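Local coordinates for probable tagatose 6-phosphate kinase (Sinorhizobium meliloti, PDB 3TXV), which probably acts as a tagatose-6-phosphate kinase in carbohydrate metabolism and is built as a beta-alpha barrel of the GatZ/KbaZ-like family, at residues 36-40 and 415-420; 149-153 and 206-211; 332-338 and 354-360. All coordinates share one frame; numbering follows the deposited sequence.

The three contacts sample different parts of a TIM barrel with eight parallel strands. Contact 1 joins helix 31-43, which follows the first strand, to the last helix, 407-424, so it brings the two ends of the chain together and spans both other contacts in sequence. Contact 2 comes next, between the successive outer helices 145-161 and 197-214. Its centre is about 37 Å from that of contact 1, across the centre of the chain. Contact 3 follows in the region after helix 290-310, about 24 Å from contact 1 and 34 Å from contact 2, centre to centre. None touches another: one lies in the barrel wall, one where the chain's ends meet, one in the region after the eighth strand.

Contact 1 of 3, residues 36-40 and 415-420; sequences AAMLR and VDAVLQ
Ala36 and Ala37 pack against Val415 and Leu419 where the C-terminal helix of this TIM barrel, 407-424, lies against helix 31-43, the helix that follows the first barrel strand. The two segments cross at -51°, with their axes 9.5 Å apart at the closest point. The tight half of the interface is apolar and buried. Ala36 turns its methyl to the valine, with CB of Ala36 3.8 Å from CB of Val415, and small side chains here let the backbones come near: the CA atoms of Ala36 and Asp416 are 6.2 Å apart. Leu419 reaches across with its CD1 branch, which settles over the turn made by Ala36 and Ala37 and lies 3.9 Å from CB of Ala37. Both Ala37 and Leu419 also touch Ile26 of the first strand, while Val415 and Leu419 meet Leu292 of helix 290-310, so the last helix is wedged against elements from both the start and the end of the barrel.

The other half is polar and partly exposed. Arg40 leaves its helix with CG opposite the backbone N (chi1 159°), and bends at its next two torsions bring the guanidinium round over the start of Gln420 and edge-on to Asp416. Its plane is turned 38° from that of the carboxylate, so the pairing is not a flat one. NH2 is modelled as a salt-bridge partner of Asp416 OD2, but it stands too close to the Gln420 side chain, which makes its exact place doubtful. A weak bond to Gln420 OE1 shares that uncertainty. The other bond of the salt bridge is long and weak: NE of Arg40 points at OD1 of Asp416 from 3.4 Å.

Contact 2 of 3, residues 149-153 and 206-211; sequences AARAA and VHRAAF
Two successive outer helices of the barrel wall meet here through a row of alanines, Ala149, Ala152 and Ala153 of helix 145-161, set against His207, Ala210 and Phe211 of helix 197-214. With alanine methyls lining much of the contact, the axes of the two segments approach to 8.3 Å. Ala149 is the most deeply covered. Its CB sits almost squarely over the imidazole of His207, 3.8 Å from the ring centroid and 11° off the normal, a CH-pi contact. The same CB lies 3.8 Å from CB of Ala210. CG1 of Val206 closes on it from another side, at 4.0 Å from CB of Ala149.

In the TIM barrel these helices follow the fourth and fifth strands, 127-130 and 172-176, so the contact ties two adjacent beta-alpha units together on the outside of the sheet. His207 is held within its own helix by a hydrogen bond from ND1 to the carbonyl O of Thr203, which leaves the NE2 and CD2 side of the ring against the methyl of Ala152.

One turn further on, Phe211 lays a face over the backbone of Ala153. CA of Ala153 is 4.0 Å from the ring centroid and 21° off the normal, displaced toward the rim, and CB of Ala153 comes to 3.8 Å from CD1 of Phe211. Phe220 packs edge-to-face with the Phe211 ring, and the methyl of Ala153 also abuts the carbonyl O of Ala210.

Contact 3 of 3, residues 332-338 and 354-360; sequences ANWAKYY and SDRIRYY
The guanidinium of Arg356 lies between two tyrosines, Tyr337 on one face and Tyr359, through CE2, on the other. It is stacked flat on Tyr337, planes 4° apart and centres 3.9 Å apart, a cation-pi pairing extended by CD of Arg356, which sits 3.6 Å over the Tyr337 ring centroid. At the guanidinium edge, NE of Arg356 gives a nearly straight hydrogen bond (167°) to the carbonyl O of Asn333 at 2.7 Å, to which NH2 adds a weak one. Bends at chi2 and then chi3, the latter -55°, fold the chain back so that it can reach ring and carbonyl together. With only a methyl at this position, as in an alanine, the Asn333 carbonyl is likely to lose its donor and the Tyr337 ring the flat partner that limits its turning.

Both segments belong to the extension that follows helix 290-310, after the eighth strand of the TIM barrel. Tyr338 touches Asn236, in the connection after the sixth strand, and Asp355 is tied to Thr293 of helix 290-310. The backbone N of Arg356 donates to the hydroxyl OH of Tyr338 at 3.0 Å, at the start of the helical turn 356-360.

Tyr360 brings its hydroxyl to the edge of the Trp334 indole, OH being 3.2 Å from CD1 of Trp334. That hydroxyl also receives a weak bond from Asn333 N and is hydrogen-bonded to the carbonyl O of Glu330.

Contact 1 of 3, residues 36-40 and 415-420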
loop_
_atom_site.group_PDB
_atom_site.type_symbol
_atom_site.label_atom_id
_atom_site.label_comp_id
_atom_site.label_asym_id
_atom_site.label_seq_id
_atom_site.Cartn_x
_atom_site.Cartn_y
_atom_site.Cartn_z
ATOM N N ALA A 36 -11.999 5.149 3.998
ATOM C CA ALA A 36 -12.517 3.829 4.332
ATOM C C ALA A 36 -11.668 3.093 5.366
ATOM O O ALA A 36 -12.187 2.415 6.252
ATOM C CB ALA A 36 -12.648 3.009 3.078
ATOM N N ALA A 37 -10.361 3.231 5.250
ATOM C CA ALA A 37 -9.458 2.663 6.233
ATOM C C ALA A 37 -9.700 3.301 7.559
ATOM O O ALA A 37 -9.786 2.620 8.559
ATOM C CB ALA A 37 -8.004 2.830 5.822
HETATM N N MSE A 38 -9.807 4.611 7.583
HETATM C CA MSE A 38 -10.076 5.259 8.848
HETATM C C MSE A 38 -11.394 4.737 9.459
HETATM O O MSE A 38 -11.383 4.207 10.556
HETATM C CB MSE A 38 -10.047 6.779 8.701
HETATM C CG MSE A 38 -8.652 7.388 8.643
HETATM SE SE MSE A 38 -8.904 9.060 7.773
HETATM C CE MSE A 38 -7.338 10.083 8.240
ATOM N N LEU A 39 -12.505 4.818 8.721
ATOM C CA LEU A 39 -13.814 4.371 9.211
ATOM C C LEU A 39 -13.803 2.992 9.857
ATOM O O LEU A 39 -14.491 2.764 10.855
ATOM C CB LEU A 39 -14.889 4.445 8.118
ATOM C CG LEU A 39 -15.361 5.860 7.699
ATOM C CD1 LEU A 39 -16.395 5.831 6.588
ATOM C CD2 LEU A 39 -15.900 6.692 8.876
ATOM N N ARG A 40 -13.030 2.065 9.312
ATOM C CA ARG A 40 -12.974 0.742 9.906
ATOM C C ARG A 40 -12.197 0.778 11.220
ATOM O O ARG A 40 -12.673 0.255 12.245
ATOM C CB ARG A 40 -12.403 -0.270 8.915
ATOM C CG ARG A 40 -11.835 -1.530 9.540
ATOM C CD ARG A 40 -12.867 -2.373 10.202
ATOM N NE ARG A 40 -14.029 -2.514 9.339
ATOM C CZ ARG A 40 -14.950 -3.462 9.465
ATOM N NH1 ARG A 40 -14.844 -4.372 10.420
ATOM N NH2 ARG A 40 -15.973 -3.504 8.625
ATOM N N VAL A 415 -14.489 -1.239 -0.450
ATOM C CA VAL A 415 -13.206 -1.164 0.256
ATOM C C VAL A 415 -13.243 -1.917 1.614
ATOM O O VAL A 415 -12.409 -2.809 1.885
ATOM C CB VAL A 415 -12.707 0.308 0.427
ATOM C CG1 VAL A 415 -11.249 0.326 0.732
ATOM C CG2 VAL A 415 -12.946 1.092 -0.841
ATOM N N ASP A 416 -14.240 -1.560 2.432
ATOM C CA ASP A 416 -14.430 -2.083 3.789
ATOM C C ASP A 416 -14.490 -3.613 3.817
ATOM O O ASP A 416 -14.001 -4.236 4.737
ATOM C CB ASP A 416 -15.690 -1.462 4.388
ATOM C CG ASP A 416 -15.697 -1.485 5.903
ATOM O OD1 ASP A 416 -14.902 -0.741 6.520
ATOM O OD2 ASP A 416 -16.514 -2.219 6.486
ATOM N N ALA A 417 -15.050 -4.224 2.784
ATOM C CA ALA A 417 -15.063 -5.687 2.729
ATOM C C ALA A 417 -13.647 -6.317 2.730
ATOM O O ALA A 417 -13.416 -7.340 3.373
ATOM C CB ALA A 417 -15.911 -6.188 1.567
ATOM N N VAL A 418 -12.703 -5.690 2.032
ATOM C CA VAL A 418 -11.302 -6.120 2.050
ATOM C C VAL A 418 -10.743 -5.838 3.434
ATOM O O VAL A 418 -10.267 -6.745 4.111
ATOM C CB VAL A 418 -10.473 -5.376 0.987
ATOM C CG1 VAL A 418 -9.084 -5.979 0.853
ATOM C CG2 VAL A 418 -11.208 -5.344 -0.375
ATOM N N LEU A 419 -10.867 -4.585 3.863
ATOM C CA LEU A 419 -10.413 -4.137 5.186
ATOM C C LEU A 419 -10.885 -4.943 6.382
ATOM O O LEU A 419 -10.112 -5.166 7.291
ATOM C CB LEU A 419 -10.805 -2.689 5.430
ATOM C CG LEU A 419 -10.030 -1.620 4.685
ATOM C CD1 LEU A 419 -10.353 -0.300 5.331
ATOM C CD2 LEU A 419 -8.534 -1.901 4.704
ATOM N N GLN A 420 -12.153 -5.339 6.395
ATOM C CA GLN A 420 -12.684 -6.210 7.449
ATOM C C GLN A 420 -11.751 -7.391 7.682
ATOM O O GLN A 420 -11.474 -7.723 8.837
ATOM C CB GLN A 420 -14.084 -6.758 7.119
ATOM C CG GLN A 420 -15.259 -6.169 7.919
ATOM C CD GLN A 420 -16.611 -6.895 7.641
ATOM O OE1 GLN A 420 -17.679 -6.261 7.460
ATOM N NE2 GLN A 420 -16.556 -8.231 7.608
#

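Contact 2 of 3, residues 149-153 and 206-211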
loop_
_atom_site.group_PDB
_atom_site.type_symbol
_atom_site.label_atom_id
_atom_site.label_comp_id
_atom_site.label_asym_id
_atom_site.label_seq_id
_atom_site.Cartn_x
_atom_site.Cartn_y
_atom_site.Cartn_z
ATOM N N ALA A 149 23.803 -2.307 4.585
ATOM C CA ALA A 149 23.532 -1.998 5.980
ATOM C C ALA A 149 24.169 -0.673 6.413
ATOM O O ALA A 149 23.558 0.123 7.129
ATOM C CB ALA A 149 23.935 -3.147 6.875
ATOM N N ALA A 150 25.394 -0.429 5.978
ATOM C CA ALA A 150 26.040 0.829 6.275
ATOM C C ALA A 150 25.226 2.043 5.764
ATOM O O ALA A 150 25.257 3.122 6.364
ATOM C CB ALA A 150 27.442 0.847 5.710
ATOM N N ARG A 151 24.504 1.859 4.659
ATOM C CA ARG A 151 23.654 2.902 4.127
ATOM C C ARG A 151 22.355 2.984 4.919
ATOM O O ARG A 151 21.806 4.073 5.122
ATOM C CB ARG A 151 23.344 2.646 2.657
ATOM C CG ARG A 151 24.548 2.490 1.784
ATOM C CD ARG A 151 24.206 2.628 0.324
ATOM N NE ARG A 151 25.448 2.535 -0.432
ATOM C CZ ARG A 151 25.573 2.625 -1.754
ATOM N NH1 ARG A 151 24.511 2.821 -2.514
ATOM N NH2 ARG A 151 26.788 2.532 -2.307
ATOM N N ALA A 152 21.861 1.846 5.382
ATOM C CA ALA A 152 20.631 1.845 6.167
ATOM C C ALA A 152 20.898 2.644 7.418
ATOM O O ALA A 152 20.110 3.505 7.790
ATOM C CB ALA A 152 20.198 0.411 6.517
ATOM N N ALA A 153 22.049 2.365 8.024
ATOM C CA ALA A 153 22.514 3.053 9.227
ATOM C C ALA A 153 22.726 4.559 9.057
ATOM O O ALA A 153 22.410 5.327 9.969
ATOM C CB ALA A 153 23.781 2.425 9.746
ATOM N N VAL A 206 24.036 -8.091 10.541
ATOM C CA VAL A 206 24.827 -7.111 9.833
ATOM C C VAL A 206 24.315 -5.680 10.015
ATOM O O VAL A 206 25.113 -4.741 10.047
ATOM C CB VAL A 206 25.058 -7.484 8.339
ATOM C CG1 VAL A 206 23.874 -7.083 7.476
ATOM C CG2 VAL A 206 26.305 -6.807 7.812
ATOM N N HIS A 207 23.008 -5.494 10.151
ATOM C CA HIS A 207 22.505 -4.123 10.340
ATOM C C HIS A 207 22.899 -3.615 11.722
ATOM O O HIS A 207 23.297 -2.456 11.894
ATOM C CB HIS A 207 20.990 -4.040 10.159
ATOM C CG HIS A 207 20.549 -3.768 8.758
ATOM N ND1 HIS A 207 20.587 -4.721 7.764
ATOM C CD2 HIS A 207 20.027 -2.657 8.192
ATOM C CE1 HIS A 207 20.112 -4.205 6.645
ATOM N NE2 HIS A 207 19.761 -2.954 6.878
ATOM N N ARG A 208 22.768 -4.508 12.698
ATOM C CA ARG A 208 23.139 -4.250 14.079
ATOM C C ARG A 208 24.561 -3.690 14.154
ATOM O O ARG A 208 24.765 -2.569 14.642
ATOM C CB ARG A 208 22.984 -5.536 14.895
ATOM C CG ARG A 208 23.767 -5.609 16.159
ATOM C CD ARG A 208 23.091 -6.501 17.165
ATOM N NE ARG A 208 23.827 -6.408 18.421
ATOM C CZ ARG A 208 23.410 -5.748 19.506
ATOM N NH1 ARG A 208 22.219 -5.146 19.514
ATOM N NH2 ARG A 208 24.183 -5.710 20.594
ATOM N N ALA A 209 25.512 -4.473 13.634
ATOM C CA ALA A 209 26.933 -4.121 13.614
ATOM C C ALA A 209 27.129 -2.747 13.000
ATOM O O ALA A 209 27.749 -1.863 13.610
ATOM C CB ALA A 209 27.757 -5.177 12.856
ATOM N N ALA A 210 26.559 -2.580 11.808
ATOM C CA ALA A 210 26.637 -1.342 11.041
ATOM C C ALA A 210 25.973 -0.158 11.739
ATOM O O ALA A 210 26.335 0.979 11.480
ATOM C CB ALA A 210 26.041 -1.557 9.657
ATOM N N PHE A 211 25.009 -0.420 12.620
ATOM C CA PHE A 211 24.360 0.662 13.390
ATOM C C PHE A 211 25.169 1.218 14.543
ATOM O O PHE A 211 25.063 2.403 14.873
ATOM C CB PHE A 211 23.009 0.229 13.908
ATOM C CG PHE A 211 21.912 0.502 12.967
ATOM C CD1 PHE A 211 21.863 -0.145 11.735
ATOM C CD2 PHE A 211 20.925 1.411 13.293
ATOM C CE1 PHE A 211 20.836 0.095 10.845
ATOM C CE2 PHE A 211 19.866 1.658 12.407
ATOM C CZ PHE A 211 19.835 1.001 11.171
#

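Contact 3 of 3, residues 332-338 and 354-360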
loop_
_atom_site.group_PDB
_atom_site.type_symbol
_atom_site.label_atom_id
_atom_site.label_comp_id
_atom_site.label_asym_id
_atom_site.label_seq_id
_atom_site.Cartn_x
_atom_site.Cartn_y
_atom_site.Cartn_z
ATOM N N ALA A 332 2.922 4.462 -19.646
ATOM C CA ALA A 332 4.112 4.324 -18.766
ATOM C C ALA A 332 3.877 3.407 -17.558
ATOM O O ALA A 332 4.661 2.495 -17.320
ATOM C CB ALA A 332 4.658 5.705 -18.324
ATOM N N ASN A 333 2.757 3.626 -16.865
ATOM C CA ASN A 333 2.451 2.983 -15.601
ATOM C C ASN A 333 1.908 1.586 -15.687
ATOM O O ASN A 333 1.857 0.880 -14.665
ATOM C CB ASN A 333 1.469 3.838 -14.846
ATOM C CG ASN A 333 2.075 5.144 -14.405
ATOM O OD1 ASN A 333 3.257 5.216 -14.099
ATOM N ND2 ASN A 333 1.270 6.191 -14.382
ATOM N N TRP A 334 1.492 1.177 -16.883
ATOM C CA TRP A 334 1.108 -0.226 -17.095
ATOM C C TRP A 334 2.006 -0.991 -18.070
ATOM O O TRP A 334 1.919 -2.215 -18.145
ATOM C CB TRP A 334 -0.396 -0.383 -17.477
ATOM C CG TRP A 334 -0.806 0.126 -18.846
ATOM C CD1 TRP A 334 -1.304 1.338 -19.118
ATOM C CD2 TRP A 334 -0.738 -0.579 -20.098
ATOM N NE1 TRP A 334 -1.549 1.468 -20.462
ATOM C CE2 TRP A 334 -1.204 0.307 -21.094
ATOM C CE3 TRP A 334 -0.304 -1.867 -20.481
ATOM C CZ2 TRP A 334 -1.266 -0.043 -22.471
ATOM C CZ3 TRP A 334 -0.373 -2.236 -21.858
ATOM C CH2 TRP A 334 -0.845 -1.314 -22.832
ATOM N N ALA A 335 2.882 -0.292 -18.790
ATOM C CA ALA A 335 3.493 -0.895 -19.989
ATOM C C ALA A 335 4.385 -2.112 -19.693
ATOM O O ALA A 335 4.389 -3.109 -20.463
ATOM C CB ALA A 335 4.230 0.131 -20.805
ATOM N N LYS A 336 5.101 -2.019 -18.566
ATOM C CA LYS A 336 6.015 -3.050 -18.120
ATOM C C LYS A 336 5.283 -4.252 -17.555
ATOM O O LYS A 336 5.907 -5.283 -17.324
ATOM C CB LYS A 336 6.982 -2.530 -17.033
ATOM C CG LYS A 336 7.815 -1.278 -17.383
ATOM C CD LYS A 336 9.245 -1.328 -16.771
ATOM C CE LYS A 336 9.334 -1.319 -15.198
ATOM N NZ LYS A 336 9.369 -2.661 -14.488
ATOM N N TYR A 337 3.976 -4.127 -17.330
ATOM C CA TYR A 337 3.252 -5.127 -16.548
ATOM C C TYR A 337 2.370 -6.018 -17.358
ATOM O O TYR A 337 2.181 -7.159 -17.000
ATOM C CB TYR A 337 2.439 -4.478 -15.438
ATOM C CG TYR A 337 3.330 -3.945 -14.351
ATOM C CD1 TYR A 337 3.953 -2.686 -14.483
ATOM C CD2 TYR A 337 3.589 -4.709 -13.200
ATOM C CE1 TYR A 337 4.794 -2.209 -13.515
ATOM C CE2 TYR A 337 4.427 -4.225 -12.198
ATOM C CZ TYR A 337 5.027 -2.981 -12.377
ATOM O OH TYR A 337 5.856 -2.510 -11.408
ATOM N N TYR A 338 1.817 -5.518 -18.446
ATOM C CA TYR A 338 0.840 -6.309 -19.196
ATOM C C TYR A 338 1.342 -6.588 -20.600
ATOM O O TYR A 338 1.622 -5.667 -21.368
ATOM C CB TYR A 338 -0.523 -5.612 -19.250
ATOM C CG TYR A 338 -1.104 -5.149 -17.916
ATOM C CD1 TYR A 338 -1.123 -5.991 -16.801
ATOM C CD2 TYR A 338 -1.667 -3.862 -17.786
ATOM C CE1 TYR A 338 -1.670 -5.553 -15.588
ATOM C CE2 TYR A 338 -2.228 -3.420 -16.573
ATOM C CZ TYR A 338 -2.228 -4.272 -15.484
ATOM O OH TYR A 338 -2.766 -3.854 -14.295
ATOM N N SER A 354 -2.686 -6.925 -10.624
ATOM C CA SER A 354 -1.584 -5.934 -10.479
ATOM C C SER A 354 -2.147 -4.526 -10.322
ATOM O O SER A 354 -1.503 -3.653 -9.710
ATOM C CB SER A 354 -0.605 -5.925 -11.659
ATOM O OG SER A 354 0.042 -7.173 -11.818
ATOM N N ASP A 355 -3.338 -4.309 -10.887
ATOM C CA ASP A 355 -4.123 -3.143 -10.531
ATOM C C ASP A 355 -3.367 -1.847 -10.906
ATOM O O ASP A 355 -3.393 -0.858 -10.183
ATOM C CB ASP A 355 -4.514 -3.188 -9.023
ATOM C CG ASP A 355 -5.289 -1.920 -8.553
ATOM O OD1 ASP A 355 -6.418 -1.670 -9.074
ATOM O OD2 ASP A 355 -4.780 -1.175 -7.665
ATOM N N ARG A 356 -2.704 -1.843 -12.055
ATOM C CA ARG A 356 -1.909 -0.672 -12.387
ATOM C C ARG A 356 -2.854 0.478 -12.620
ATOM O O ARG A 356 -2.456 1.638 -12.463
ATOM C CB ARG A 356 -0.979 -0.867 -13.597
ATOM C CG ARG A 356 -0.036 -2.058 -13.548
ATOM C CD ARG A 356 0.998 -1.967 -12.455
ATOM N NE ARG A 356 1.773 -0.743 -12.508
ATOM C CZ ARG A 356 2.636 -0.388 -11.548
ATOM N NH1 ARG A 356 2.801 -1.180 -10.487
ATOM N NH2 ARG A 356 3.330 0.752 -11.642
ATOM N N ILE A 357 -4.103 0.175 -12.962
ATOM C CA ILE A 357 -5.095 1.243 -13.199
ATOM C C ILE A 357 -5.111 2.260 -12.055
ATOM O O ILE A 357 -5.565 3.369 -12.251
ATOM C CB ILE A 357 -6.521 0.688 -13.441
ATOM C CG1 ILE A 357 -7.442 1.764 -13.987
ATOM C CG2 ILE A 357 -7.125 0.079 -12.163
ATOM C CD1 ILE A 357 -8.761 1.176 -14.515
ATOM N N ARG A 358 -4.580 1.883 -10.890
ATOM C CA ARG A 358 -4.611 2.739 -9.711
ATOM C C ARG A 358 -3.791 4.046 -9.839
ATOM O O ARG A 358 -3.984 5.012 -9.077
ATOM C CB ARG A 358 -4.210 1.954 -8.461
ATOM C CG ARG A 358 -2.761 1.778 -8.275
ATOM C CD ARG A 358 -2.459 1.133 -6.939
ATOM N NE ARG A 358 -1.126 0.532 -6.958
ATOM C CZ ARG A 358 -0.896 -0.722 -7.313
ATOM N NH1 ARG A 358 -1.904 -1.515 -7.630
ATOM N NH2 ARG A 358 0.339 -1.188 -7.359
ATOM N N TYR A 359 -2.864 4.060 -10.793
ATOM C CA TYR A 359 -2.028 5.224 -11.010
ATOM C C TYR A 359 -2.766 6.262 -11.865
ATOM O O TYR A 359 -2.339 7.424 -11.945
ATOM C CB TYR A 359 -0.673 4.814 -11.609
ATOM C CG TYR A 359 0.128 3.956 -10.672
ATOM C CD1 TYR A 359 0.970 4.533 -9.696
ATOM C CD2 TYR A 359 0.030 2.560 -10.720
ATOM C CE1 TYR A 359 1.708 3.736 -8.806
ATOM C CE2 TYR A 359 0.771 1.749 -9.832
ATOM C CZ TYR A 359 1.605 2.349 -8.889
ATOM O OH TYR A 359 2.299 1.552 -8.016
ATOM N N TYR A 360 -3.895 5.848 -12.453
ATOM C CA TYR A 360 -4.662 6.715 -13.359
ATOM C C TYR A 360 -5.846 7.398 -12.694
ATOM O O TYR A 360 -6.377 8.361 -13.219
ATOM C CB TYR A 360 -5.083 5.943 -14.609
ATOM C CG TYR A 360 -3.879 5.412 -15.369
ATOM C CD1 TYR A 360 -3.242 4.274 -14.955
ATOM C CD2 TYR A 360 -3.357 6.089 -16.482
ATOM C CE1 TYR A 360 -2.139 3.815 -15.628
ATOM C CE2 TYR A 360 -2.262 5.622 -17.169
ATOM C CZ TYR A 360 -1.656 4.483 -16.736
ATOM O OH TYR A 360 -0.553 3.961 -17.375
#